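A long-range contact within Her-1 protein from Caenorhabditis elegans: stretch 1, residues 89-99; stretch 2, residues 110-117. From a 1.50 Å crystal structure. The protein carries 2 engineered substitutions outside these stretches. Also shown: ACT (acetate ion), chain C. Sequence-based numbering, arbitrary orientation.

Stretch 1, residues 89-99: RCENRCKNLMT
Stretch 2 110-117: DSIKSCSL

Two helices lie side by side and run in opposite directions, their N-to-C axes 175° apart and 9.8 Å apart at closest approach. Arg89 lies in the first helix, which carries the contact residues up to Leu97; the second runs from Asp110 to Cys115. Both begin earlier in the chain. Phi stays near -65° and psi near -40° through Leu97 in the first and through Ser114 in the second, with Cys115 relaxing to -72/-17. The register is set by two pairs: the CA atoms of Cys90 and Cys115 lie 5.7 Å apart, and those of Cys94 and Ile112 5.9 Å apart. One turn forward on the first helix is thus matched by about one turn back on the second, and Cys90, Arg93, Cys94 and Leu97 supply most of the first helix's side of the contact.

The tightest point is a disulfide. Cys90 (chi1 t) and Cys115 (chi1 p) both point toward the other stretch, and Cys90 SG meets Cys115 SG at 2.3 Å with chi3 71°. Here the second helix is ending: Ser116, at -106/17, is the first residue to leave helical angles. Cys90 SG sits 3.8 Å from Ser116 N and 4.0 Å from Ser116 CB, so the sulfur packs against the turn as well as its bonded partner. Ser116, chi1 p, folds its hydroxyl back, Ser116 OG donating to Ile112 O at 2.9 Å.

Ile112 is the main bump, with 84 Å² covered by the first stretch. Its CA-to-CB bond points sideways, but rotamer m,t brings the end of the chain nearer, into a hollow lined by Cys94, Leu97 and Met98. Ile112 CD1 lies 3.8 Å from Cys94 SG and 4.0 Å from Met98 SD, while Ile112 CG1 lies 3.8 Å from Leu97 CD1. Cys94 is t; its sulfur is bonded elsewhere in the structure. Leu97 is m,t, and Met98 curls through m,m,m.

Ser111 (chi1 t) points toward the first helix, and two larger side chains close on its oxygen: Leu97 CD1 comes to 3.6 Å from Ser111 OG, and Arg93 NH1 to 3.3 Å from the same oxygen. Arg93 reaches it by bending, chi1–chi3 t,p,p and chi4 95°, with Arg93 CG 4.2 Å from Cys115 SG. Its NE also donates to acetate O at 2.9 Å.

The rule is compact: a covalent pin at one end, one branched side chain in a hollow lined partly by sulfur, and a small serine met by a leucine and a bent arginine.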

# COMPACT_ATOMS: atom_id res chain seq x y z
N ARG A 89 7.50 14.37 0.37
CA ARG A 89 6.78 13.97 1.57
C ARG A 89 5.52 13.18 1.21
O ARG A 89 5.22 12.17 1.85
CB ARG A 89 6.38 15.19 2.41
CG ARG A 89 5.77 14.83 3.73
CD ARG A 89 5.44 16.07 4.52
NE ARG A 89 5.00 15.73 5.86
CZ ARG A 89 4.45 16.63 6.69
NH1 ARG A 89 4.30 17.89 6.29
NH2 ARG A 89 4.06 16.27 7.89
N CYS A 90 4.78 13.64 0.21
CA CYS A 90 3.57 12.91 -0.18
C CYS A 90 3.96 11.57 -0.80
O CYS A 90 3.29 10.56 -0.59
CB CYS A 90 2.75 13.77 -1.17
SG CYS A 90 1.09 13.22 -1.62
N GLU A 91 5.07 11.55 -1.56
CA GLU A 91 5.51 10.30 -2.17
C GLU A 91 5.81 9.26 -1.09
O GLU A 91 5.36 8.10 -1.16
CB GLU A 91 6.77 10.53 -3.02
CG GLU A 91 7.45 9.24 -3.48
CD GLU A 91 8.65 9.49 -4.36
OE1 GLU A 91 9.00 10.67 -4.56
OE2 GLU A 91 9.24 8.50 -4.85
N ASN A 92 6.55 9.68 -0.06
CA ASN A 92 6.90 8.77 1.03
C ASN A 92 5.68 8.33 1.85
O ASN A 92 5.60 7.17 2.25
CB ASN A 92 7.96 9.39 1.93
CG ASN A 92 9.31 9.50 1.23
OD1 ASN A 92 9.63 8.68 0.36
ND2 ASN A 92 10.11 10.49 1.61
N ARG A 93 4.75 9.25 2.08
CA ARG A 93 3.52 8.96 2.81
C ARG A 93 2.76 7.91 1.99
O ARG A 93 2.27 6.92 2.53
CB ARG A 93 2.70 10.25 2.96
CG ARG A 93 1.18 10.09 3.19
CD ARG A 93 0.79 9.90 4.64
NE ARG A 93 1.27 10.93 5.56
CZ ARG A 93 0.60 12.01 5.96
NH1 ARG A 93 -0.63 12.27 5.52
NH2 ARG A 93 1.13 12.81 6.89
N CYS A 94 2.67 8.13 0.68
CA CYS A 94 1.98 7.19 -0.20
C CYS A 94 2.65 5.81 -0.14
O CYS A 94 1.97 4.80 0.03
CB CYS A 94 2.03 7.75 -1.63
SG CYS A 94 1.15 6.83 -2.91
N LYS A 95 3.97 5.76 -0.24
CA LYS A 95 4.64 4.46 -0.21
C LYS A 95 4.37 3.72 1.09
O LYS A 95 4.15 2.50 1.09
CB LYS A 95 6.15 4.63 -0.41
CG LYS A 95 6.52 5.10 -1.81
CD LYS A 95 8.04 5.30 -1.93
CE LYS A 95 8.44 5.61 -3.37
NZ LYS A 95 9.92 5.84 -3.43
N ASN A 96 4.37 4.45 2.21
CA ASN A 96 4.09 3.82 3.49
C ASN A 96 2.64 3.33 3.55
O ASN A 96 2.40 2.19 3.92
CB ASN A 96 4.36 4.80 4.64
CG ASN A 96 5.85 4.95 4.93
OD1 ASN A 96 6.62 3.99 4.80
ND2 ASN A 96 6.26 6.15 5.36
N LEU A 97 1.69 4.17 3.17
CA LEU A 97 0.29 3.75 3.19
C LEU A 97 0.05 2.55 2.30
O LEU A 97 -0.64 1.60 2.69
CB LEU A 97 -0.62 4.90 2.71
CG LEU A 97 -0.77 6.09 3.67
CD1 LEU A 97 -1.37 7.29 2.91
CD2 LEU A 97 -1.64 5.67 4.83
N MET A 98 0.60 2.59 1.09
CA MET A 98 0.35 1.53 0.12
C MET A 98 1.01 0.21 0.42
O MET A 98 0.79 -0.77 -0.30
CB MET A 98 0.72 2.02 -1.29
CG MET A 98 -0.13 3.23 -1.75
SD MET A 98 -1.86 2.80 -2.15
CE MET A 98 -1.65 2.02 -3.78
N THR A 99 1.84 0.17 1.46
CA THR A 99 2.48 -1.08 1.85
C THR A 99 2.04 -1.50 3.27
O THR A 99 2.64 -2.39 3.86
CB THR A 99 4.03 -0.99 1.76
OG1 THR A 99 4.49 0.14 2.51
CG2 THR A 99 4.49 -0.87 0.31
N ASP A 110 -7.86 8.58 0.67
CA ASP A 110 -8.25 9.88 1.18
C ASP A 110 -7.00 10.65 1.62
O ASP A 110 -6.88 11.85 1.36
CB ASP A 110 -9.21 9.75 2.37
CG ASP A 110 -10.59 9.25 1.97
OD1 ASP A 110 -10.96 9.41 0.78
OD2 ASP A 110 -11.31 8.73 2.85
N SER A 111 -6.06 9.95 2.27
CA SER A 111 -4.84 10.61 2.75
C SER A 111 -3.94 11.01 1.60
O SER A 111 -3.38 12.11 1.59
CB SER A 111 -4.10 9.67 3.74
OG SER A 111 -2.89 10.27 4.16
N ILE A 112 -3.81 10.13 0.61
CA ILE A 112 -2.99 10.42 -0.55
C ILE A 112 -3.61 11.58 -1.37
O ILE A 112 -2.90 12.46 -1.83
CB ILE A 112 -2.86 9.16 -1.44
CG1 ILE A 112 -2.07 8.09 -0.69
CG2 ILE A 112 -2.17 9.51 -2.78
CD1 ILE A 112 -2.27 6.67 -1.28
N LYS A 113 -4.92 11.56 -1.55
CA LYS A 113 -5.56 12.64 -2.30
C LYS A 113 -5.37 13.95 -1.54
O LYS A 113 -5.11 14.98 -2.15
CB LYS A 113 -7.05 12.37 -2.49
CG LYS A 113 -7.76 13.41 -3.37
CD LYS A 113 -9.17 12.98 -3.68
CE LYS A 113 -9.87 13.97 -4.62
NZ LYS A 113 -11.24 13.50 -4.97
N SER A 114 -5.45 13.91 -0.21
CA SER A 114 -5.28 15.13 0.56
C SER A 114 -3.88 15.71 0.45
O SER A 114 -3.75 16.92 0.28
CB SER A 114 -5.65 14.89 2.02
OG SER A 114 -7.06 14.73 2.12
N CYS A 115 -2.82 14.90 0.53
CA CYS A 115 -1.50 15.50 0.42
C CYS A 115 -1.14 15.99 -0.96
O CYS A 115 -0.22 16.78 -1.12
CB CYS A 115 -0.37 14.61 0.97
SG CYS A 115 -0.07 12.99 0.35
N SER A 116 -1.86 15.52 -1.96
CA SER A 116 -1.58 15.96 -3.32
C SER A 116 -2.65 16.95 -3.81
O SER A 116 -2.77 17.20 -5.01
CB SER A 116 -1.52 14.73 -4.28
OG SER A 116 -2.76 14.03 -4.26
N LEU A 117 -3.43 17.55 -2.90
CA LEU A 117 -4.48 18.47 -3.34
C LEU A 117 -4.07 19.65 -4.22
O LEU A 117 -4.87 20.14 -5.02
CB LEU A 117 -5.25 19.02 -2.14
CG LEU A 117 -6.30 18.08 -1.55
CD1 LEU A 117 -6.89 18.72 -0.30
CD2 LEU A 117 -7.40 17.79 -2.56
C ACT C . 4.34 12.15 7.20
O ACT C . 3.90 10.98 6.78
OXT ACT C . 5.29 12.84 6.67
CH3 ACT C . 3.74 12.83 8.38